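Flavodoxin from Bacteroides uniformis binds flavin mononucleotide and probably serves in electron transfer, as flavodoxins do. Local coordinates of one contact, PDB 4J8P (chain A, 1.50 Å), residues 85-90 and 114-119, beside the matching contact of the related putative flavoprotein from Bacteroides eggerthii, PDB 4ICI (chain B, 1.40 Å), residues 93-98 and 122-127. One frame, after least-squares fit of the local backbone (RMSD 0.26 Å); residues are numbered along the deposited sequences.

Structure 1 (4J8P). With FMN (flavin mononucleotide), chain C.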
loop_
_atom_site.group_PDB
_atom_site.type_symbol
_atom_site.label_atom_id
_atom_site.label_comp_id
_atom_site.label_asym_id
_atom_site.label_seq_id
_atom_site.Cartn_x
_atom_site.Cartn_y
_atom_site.Cartn_z
ATOM N N ILE A 85 -0.877 -4.104 2.986
ATOM C CA ILE A 85 -0.311 -3.244 1.938
ATOM C C ILE A 85 -0.768 -1.848 2.226
ATOM O O ILE A 85 -1.975 -1.583 2.194
ATOM C CB ILE A 85 -0.733 -3.700 0.515
ATOM C CG1 ILE A 85 -0.286 -5.159 0.267
ATOM C CG2 ILE A 85 -0.121 -2.729 -0.537
ATOM C CD1 ILE A 85 -0.667 -5.655 -1.123
ATOM N N GLY A 86 0.171 -0.964 2.556
ATOM C CA GLY A 86 -0.178 0.411 2.901
ATOM C C GLY A 86 0.215 1.411 1.845
ATOM O O GLY A 86 1.233 1.234 1.169
ATOM N N PHE A 87 -0.565 2.474 1.739
ATOM C CA PHE A 87 -0.256 3.516 0.752
ATOM C C PHE A 87 -0.953 4.815 1.051
ATOM O O PHE A 87 -1.996 4.810 1.694
ATOM C CB PHE A 87 -0.713 3.060 -0.666
ATOM C CG PHE A 87 -2.091 2.422 -0.686
ATOM C CD1 PHE A 87 -2.238 1.046 -0.511
ATOM C CD2 PHE A 87 -3.240 3.202 -0.889
ATOM C CE1 PHE A 87 -3.506 0.450 -0.485
ATOM C CE2 PHE A 87 -4.517 2.618 -0.840
ATOM C CZ PHE A 87 -4.641 1.234 -0.671
ATOM N N PRO A 88 -0.431 5.935 0.531
ATOM C CA PRO A 88 -1.237 7.165 0.560
ATOM C C PRO A 88 -2.369 7.097 -0.459
ATOM O O PRO A 88 -2.202 6.436 -1.476
ATOM C CB PRO A 88 -0.259 8.244 0.120
ATOM C CG PRO A 88 0.737 7.510 -0.803
ATOM C CD PRO A 88 0.843 6.093 -0.227
ATOM N N ILE A 89 -3.486 7.782 -0.214
ATOM C CA ILE A 89 -4.520 7.839 -1.238
ATOM C C ILE A 89 -4.112 8.914 -2.243
ATOM O O ILE A 89 -3.875 10.056 -1.836
ATOM C CB ILE A 89 -5.875 8.196 -0.599
ATOM C CG1 ILE A 89 -6.359 7.103 0.364
ATOM C CG2 ILE A 89 -6.939 8.513 -1.680
ATOM C CD1 ILE A 89 -6.609 5.775 -0.228
ATOM N N TRP A 90 -4.062 8.559 -3.540
ATOM C CA TRP A 90 -3.799 9.520 -4.604
ATOM C C TRP A 90 -5.027 9.549 -5.496
ATOM O O TRP A 90 -5.367 8.538 -6.139
ATOM C CB TRP A 90 -2.553 9.135 -5.393
ATOM C CG TRP A 90 -1.241 9.400 -4.702
ATOM C CD1 TRP A 90 -1.031 9.854 -3.424
ATOM C CD2 TRP A 90 0.054 9.211 -5.283
ATOM N NE1 TRP A 90 0.334 9.974 -3.182
ATOM C CE2 TRP A 90 1.015 9.591 -4.315
ATOM C CE3 TRP A 90 0.491 8.751 -6.540
ATOM C CZ2 TRP A 90 2.387 9.457 -4.548
ATOM C CZ3 TRP A 90 1.851 8.666 -6.785
ATOM C CH2 TRP A 90 2.781 9.036 -5.805
ATOM N N PRO A 114 -5.492 -4.011 2.844
ATOM C CA PRO A 114 -4.994 -2.675 2.508
ATOM C C PRO A 114 -5.194 -1.677 3.643
ATOM O O PRO A 114 -6.200 -1.711 4.362
ATOM C CB PRO A 114 -5.822 -2.273 1.284
ATOM C CG PRO A 114 -7.176 -3.010 1.477
ATOM C CD PRO A 114 -6.875 -4.242 2.344
ATOM N N PHE A 115 -4.224 -0.772 3.815
ATOM C CA PHE A 115 -4.415 0.343 4.761
ATOM C C PHE A 115 -3.865 1.610 4.090
ATOM O O PHE A 115 -3.080 1.514 3.126
ATOM C CB PHE A 115 -3.796 0.076 6.147
ATOM C CG PHE A 115 -2.289 -0.020 6.172
ATOM C CD1 PHE A 115 -1.651 -1.215 5.878
ATOM C CD2 PHE A 115 -1.511 1.076 6.540
ATOM C CE1 PHE A 115 -0.262 -1.309 5.912
ATOM C CE2 PHE A 115 -0.110 0.982 6.579
ATOM C CZ PHE A 115 0.504 -0.212 6.288
ATOM N N ALA A 116 -4.321 2.770 4.543
ATOM C CA ALA A 116 -3.919 3.990 3.857
ATOM C C ALA A 116 -3.895 5.194 4.760
ATOM O O ALA A 116 -4.371 5.153 5.902
ATOM C CB ALA A 116 -4.910 4.252 2.701
ATOM N N THR A 117 -3.286 6.273 4.254
ATOM C CA THR A 117 -3.377 7.590 4.881
ATOM C C THR A 117 -3.839 8.553 3.796
ATOM O O THR A 117 -3.643 8.281 2.606
ATOM C CB THR A 117 -2.056 8.038 5.533
ATOM O OG1 THR A 117 -1.091 8.309 4.520
ATOM C CG2 THR A 117 -1.518 6.981 6.528
ATOM N N SER A 118 -4.501 9.633 4.195
ATOM C CA SER A 118 -5.027 10.587 3.210
ATOM C C SER A 118 -5.175 11.966 3.801
ATOM O O SER A 118 -5.144 12.118 5.019
ATOM C CB SER A 118 -6.405 10.120 2.736
ATOM O OG SER A 118 -7.347 10.222 3.798
ATOM N N GLY A 119 -5.403 12.959 2.939
ATOM C CA GLY A 119 -5.724 14.303 3.401
ATOM C C GLY A 119 -7.080 14.303 4.091
ATOM O O GLY A 119 -7.244 14.916 5.152
HETATM N N1 FMN C . -5.580 12.935 -0.106
HETATM C C2 FMN C . -6.935 12.721 -0.138
HETATM O O2 FMN C . -7.650 12.882 0.856
HETATM N N3 FMN C . -7.557 12.391 -1.349
HETATM C C4 FMN C . -6.928 12.289 -2.579
HETATM O O4 FMN C . -7.570 11.926 -3.567
HETATM C C4A FMN C . -5.501 12.606 -2.550
HETATM N N5 FMN C . -4.852 12.667 -3.696
HETATM C C5A FMN C . -3.495 12.965 -3.660
HETATM C C6 FMN C . -2.781 12.969 -4.867
HETATM C C7 FMN C . -1.404 13.159 -4.893
HETATM C C7M FMN C . -0.667 13.017 -6.198
HETATM C C8 FMN C . -0.716 13.388 -3.684
HETATM C C8M FMN C . 0.783 13.539 -3.650
HETATM C C9 FMN C . -1.427 13.413 -2.490
HETATM C C9A FMN C . -2.806 13.194 -2.452
HETATM N N10 FMN C . -3.553 13.157 -1.235
HETATM C C10 FMN C . -4.896 12.885 -1.249
HETATM C "C1'" FMN C . -2.843 13.387 0.045
HETATM C "C2'" FMN C . -2.163 12.127 0.582
HETATM O "O2'" FMN C . -3.002 10.976 0.506
HETATM C "C3'" FMN C . -1.702 12.275 2.033
HETATM O "O3'" FMN C . -1.011 13.520 2.198
HETATM C "C4'" FMN C . -0.844 11.089 2.486
HETATM O "O4'" FMN C . -0.911 11.010 3.909
HETATM C "C5'" FMN C . 0.599 11.253 2.041
HETATM O "O5'" FMN C . 1.262 10.052 2.451
HETATM P P FMN C . 2.794 9.770 2.297
HETATM O O1P FMN C . 3.276 9.791 0.897
HETATM O O2P FMN C . 2.961 8.427 2.963
HETATM O O3P FMN C . 3.521 10.811 3.158
#
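Neighbouring parallel strands of the flavodoxin-like sheet, joined through helix 96-102 in a beta-alpha-beta unit, meet here where their C-terminal ends reach the FMN. F87 and P114 lie side by side on one face of the sheet, with F87 CE1 4.0 Å from P114 CB. The F87 ring also passes over the backbone: F115 O stands above one of its faces, offset toward the rim, 3.8 Å from F87 CD1. That position follows from CG lying between the backbone N and the carbonyl carbon (chi1 44°). Across the ring from CE1, F87 CE2 meets A116 CB at 3.9 Å, and A126 and L130 of helix 124-133 pack on the same side chain. On the opposite sheet face the F115 ring lies flat over G86, whose CA sits 3.4 Å from the ring centroid, a CH-pi contact. The backbone hydrogen bonds end with I89 N to T117 O at 2.9 Å. Beyond them T117 OG1 is hydrogen-bonded to FMN O4' at 2.8 Å, and G119 N to FMN N1 at 3.1 Å.

Structure 2 (4ICI). With FMN (flavin mononucleotide), chain D.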
loop_
_atom_site.group_PDB
_atom_site.type_symbol
_atom_site.label_atom_id
_atom_site.label_comp_id
_atom_site.label_asym_id
_atom_site.label_seq_id
_atom_site.Cartn_x
_atom_site.Cartn_y
_atom_site.Cartn_z
ATOM N N ILE B 93 -0.982 -4.111 2.924
ATOM C CA ILE B 93 -0.456 -3.286 1.850
ATOM C C ILE B 93 -0.906 -1.849 2.072
ATOM O O ILE B 93 -2.101 -1.538 1.975
ATOM C CB ILE B 93 -0.938 -3.737 0.469
ATOM C CG1 ILE B 93 -0.589 -5.199 0.224
ATOM C CG2 ILE B 93 -0.338 -2.846 -0.603
ATOM C CD1 ILE B 93 -1.101 -5.778 -1.121
ATOM N N GLY B 94 0.039 -0.968 2.432
ATOM C CA GLY B 94 -0.264 0.387 2.757
ATOM C C GLY B 94 0.191 1.406 1.737
ATOM O O GLY B 94 1.196 1.224 1.023
ATOM N N TYR B 95 -0.549 2.505 1.681
ATOM C CA TYR B 95 -0.309 3.550 0.681
ATOM C C TYR B 95 -0.955 4.860 1.099
ATOM O O TYR B 95 -1.962 4.877 1.792
ATOM C CB TYR B 95 -0.814 3.120 -0.720
ATOM C CG TYR B 95 -2.224 2.548 -0.729
ATOM C CD1 TYR B 95 -2.440 1.192 -0.511
ATOM C CD2 TYR B 95 -3.310 3.349 -0.918
ATOM C CE1 TYR B 95 -3.741 0.683 -0.482
ATOM C CE2 TYR B 95 -4.598 2.850 -0.895
ATOM C CZ TYR B 95 -4.812 1.523 -0.677
ATOM O OH TYR B 95 -6.095 0.994 -0.630
ATOM N N PRO B 96 -0.447 5.971 0.563
ATOM C CA PRO B 96 -1.197 7.214 0.584
ATOM C C PRO B 96 -2.308 7.157 -0.462
ATOM O O PRO B 96 -2.121 6.557 -1.527
ATOM C CB PRO B 96 -0.161 8.245 0.173
ATOM C CG PRO B 96 0.781 7.493 -0.740
ATOM C CD PRO B 96 0.823 6.097 -0.165
ATOM N N ILE B 97 -3.448 7.757 -0.188
ATOM C CA ILE B 97 -4.523 7.901 -1.186
ATOM C C ILE B 97 -4.123 8.971 -2.187
ATOM O O ILE B 97 -3.837 10.086 -1.788
ATOM C CB ILE B 97 -5.853 8.352 -0.544
ATOM C CG1 ILE B 97 -6.373 7.332 0.480
ATOM C CG2 ILE B 97 -6.928 8.663 -1.630
ATOM C CD1 ILE B 97 -6.531 5.896 -0.056
ATOM N N TRP B 98 -4.057 8.632 -3.470
ATOM C CA TRP B 98 -3.789 9.568 -4.558
ATOM C C TRP B 98 -4.983 9.550 -5.517
ATOM O O TRP B 98 -5.281 8.528 -6.121
ATOM C CB TRP B 98 -2.531 9.193 -5.332
ATOM C CG TRP B 98 -1.235 9.469 -4.671
ATOM C CD1 TRP B 98 -1.011 9.919 -3.388
ATOM C CD2 TRP B 98 0.062 9.224 -5.229
ATOM N NE1 TRP B 98 0.346 10.006 -3.144
ATOM C CE2 TRP B 98 1.017 9.579 -4.253
ATOM C CE3 TRP B 98 0.511 8.754 -6.467
ATOM C CZ2 TRP B 98 2.386 9.493 -4.471
ATOM C CZ3 TRP B 98 1.877 8.677 -6.666
ATOM C CH2 TRP B 98 2.800 9.042 -5.666
ATOM N N PRO B 122 -5.581 -4.001 2.795
ATOM C CA PRO B 122 -5.034 -2.663 2.536
ATOM C C PRO B 122 -5.104 -1.775 3.774
ATOM O O PRO B 122 -5.933 -1.976 4.646
ATOM C CB PRO B 122 -5.955 -2.122 1.431
ATOM C CG PRO B 122 -7.297 -2.762 1.733
ATOM C CD PRO B 122 -6.976 -4.116 2.339
ATOM N N PHE B 123 -4.261 -0.766 3.806
ATOM C CA PHE B 123 -4.390 0.334 4.742
ATOM C C PHE B 123 -3.874 1.588 4.094
ATOM O O PHE B 123 -3.152 1.527 3.095
ATOM C CB PHE B 123 -3.697 0.027 6.089
ATOM C CG PHE B 123 -2.185 -0.040 6.040
ATOM C CD1 PHE B 123 -1.543 -1.204 5.674
ATOM C CD2 PHE B 123 -1.419 1.039 6.440
ATOM C CE1 PHE B 123 -0.151 -1.296 5.665
ATOM C CE2 PHE B 123 -0.043 0.951 6.468
ATOM C CZ PHE B 123 0.583 -0.221 6.081
ATOM N N ALA B 124 -4.214 2.747 4.654
ATOM C CA ALA B 124 -3.874 3.993 3.976
ATOM C C ALA B 124 -3.775 5.154 4.918
ATOM O O ALA B 124 -4.262 5.094 6.053
ATOM C CB ALA B 124 -4.916 4.296 2.859
ATOM N N THR B 125 -3.125 6.199 4.430
ATOM C CA THR B 125 -3.262 7.537 4.989
ATOM C C THR B 125 -3.758 8.476 3.901
ATOM O O THR B 125 -3.659 8.174 2.712
ATOM C CB THR B 125 -1.955 8.066 5.635
ATOM O OG1 THR B 125 -0.967 8.344 4.651
ATOM C CG2 THR B 125 -1.408 7.103 6.701
ATOM N N SER B 126 -4.336 9.615 4.299
ATOM C CA SER B 126 -4.946 10.542 3.339
ATOM C C SER B 126 -5.092 11.907 3.960
ATOM O O SER B 126 -4.930 12.084 5.185
ATOM C CB SER B 126 -6.324 10.073 2.905
ATOM O OG SER B 126 -7.285 10.310 3.925
ATOM N N GLY B 127 -5.461 12.831 3.090
ATOM C CA GLY B 127 -5.851 14.174 3.498
ATOM C C GLY B 127 -7.316 14.322 3.839
ATOM O O GLY B 127 -7.797 15.463 3.959
HETATM N N1 FMN D . -5.683 12.944 0.055
HETATM C C2 FMN D . -7.027 12.668 0.034
HETATM O O2 FMN D . -7.666 12.736 1.082
HETATM N N3 FMN D . -7.642 12.330 -1.164
HETATM C C4 FMN D . -6.966 12.297 -2.372
HETATM O O4 FMN D . -7.610 11.926 -3.371
HETATM C C4A FMN D . -5.598 12.617 -2.357
HETATM N N5 FMN D . -4.857 12.629 -3.559
HETATM C C5A FMN D . -3.488 12.915 -3.479
HETATM C C6 FMN D . -2.719 12.899 -4.651
HETATM C C7 FMN D . -1.373 13.160 -4.609
HETATM C C7M FMN D . -0.555 13.089 -5.864
HETATM C C8 FMN D . -0.744 13.432 -3.406
HETATM C C8M FMN D . 0.735 13.737 -3.370
HETATM C C9 FMN D . -1.499 13.462 -2.240
HETATM C C9A FMN D . -2.880 13.184 -2.254
HETATM N N10 FMN D . -3.646 13.197 -1.077
HETATM C C10 FMN D . -4.988 12.911 -1.132
HETATM C "C1'" FMN D . -2.979 13.448 0.251
HETATM C "C2'" FMN D . -2.273 12.141 0.710
HETATM O "O2'" FMN D . -3.094 10.999 0.670
HETATM C "C3'" FMN D . -1.804 12.237 2.176
HETATM O "O3'" FMN D . -1.092 13.496 2.396
HETATM C "C4'" FMN D . -0.975 11.006 2.651
HETATM O "O4'" FMN D . -0.993 11.023 4.058
HETATM C "C5'" FMN D . 0.521 11.147 2.176
HETATM O "O5'" FMN D . 1.165 9.990 2.644
HETATM P P FMN D . 2.751 9.787 2.563
HETATM O O1P FMN D . 3.335 10.889 3.463
HETATM O O2P FMN D . 3.061 8.421 2.948
HETATM O O3P FMN D . 3.233 9.974 1.121
#
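At the FMN-facing end of a parallel strand pair, Y95 and P122 lie side by side on one sheet face, with Y95 CE1 4.1 Å from P122 CB. The hydroxyl reaches further, Y95 OH standing 3.7 Å from P122 CB, and is hydrogen-bonded to S134 OG of helix 132-141, which satisfies this buried polar atom. F123 O stands above one face of the Y95 ring, offset toward the rim, 3.7 Å from Y95 CD1. The ring is brought there by CG lying between the backbone N and the carbonyl carbon (chi1 48°). Across the ring from CE1, Y95 CE2 meets A124 CB at 4.0 Å, and L138 of helix 132-141 packs on the same side chain. On the opposite sheet face the F123 ring lies flat over G94, whose CA sits 3.4 Å from the ring centroid, a CH-pi contact. The backbone hydrogen bonds end with I97 N to T125 O at 2.9 Å. Beyond them T125 OG1 is hydrogen-bonded to FMN O4' at 2.7 Å, and G127 N to FMN N1.

Structure 1 against structure 2
Both structures hold FMN beside the same parallel strand pair, and the comparable CA atoms coincide within the error. Backbone hydrogen bonds such as F115(A) N to I85(A) O and F123(B) N to I93(B) O recur at 2.9 Å, and the side chains of W90(A), F115(A), T117(A) and S118(A) and their counterparts keep their place within the error. The exchange is F87(A) for Y95(B). Their CB atoms coincide within the error, chi1 is 44° against 48°, and the CZ atoms lie 0.3 Å apart after superposition. Contacts of the ring carbons persist: CE2 of F87(A) meets CB of A116(A) at 3.9 Å, and CE2 of Y95(B) meets CB of A124(B) at 4.0 Å. What Y95(B) adds is OH, without counterpart in F87(A); its hydrogen bond to OG of S134(B) gives the buried side chain a polar tie to helix 132-141 (B), which may help fix that helix against the sheet. The last difference is at G119(A) and G127(B), where psi is -42° against 14° and the carbonyl O atoms stand 1.4 Å apart.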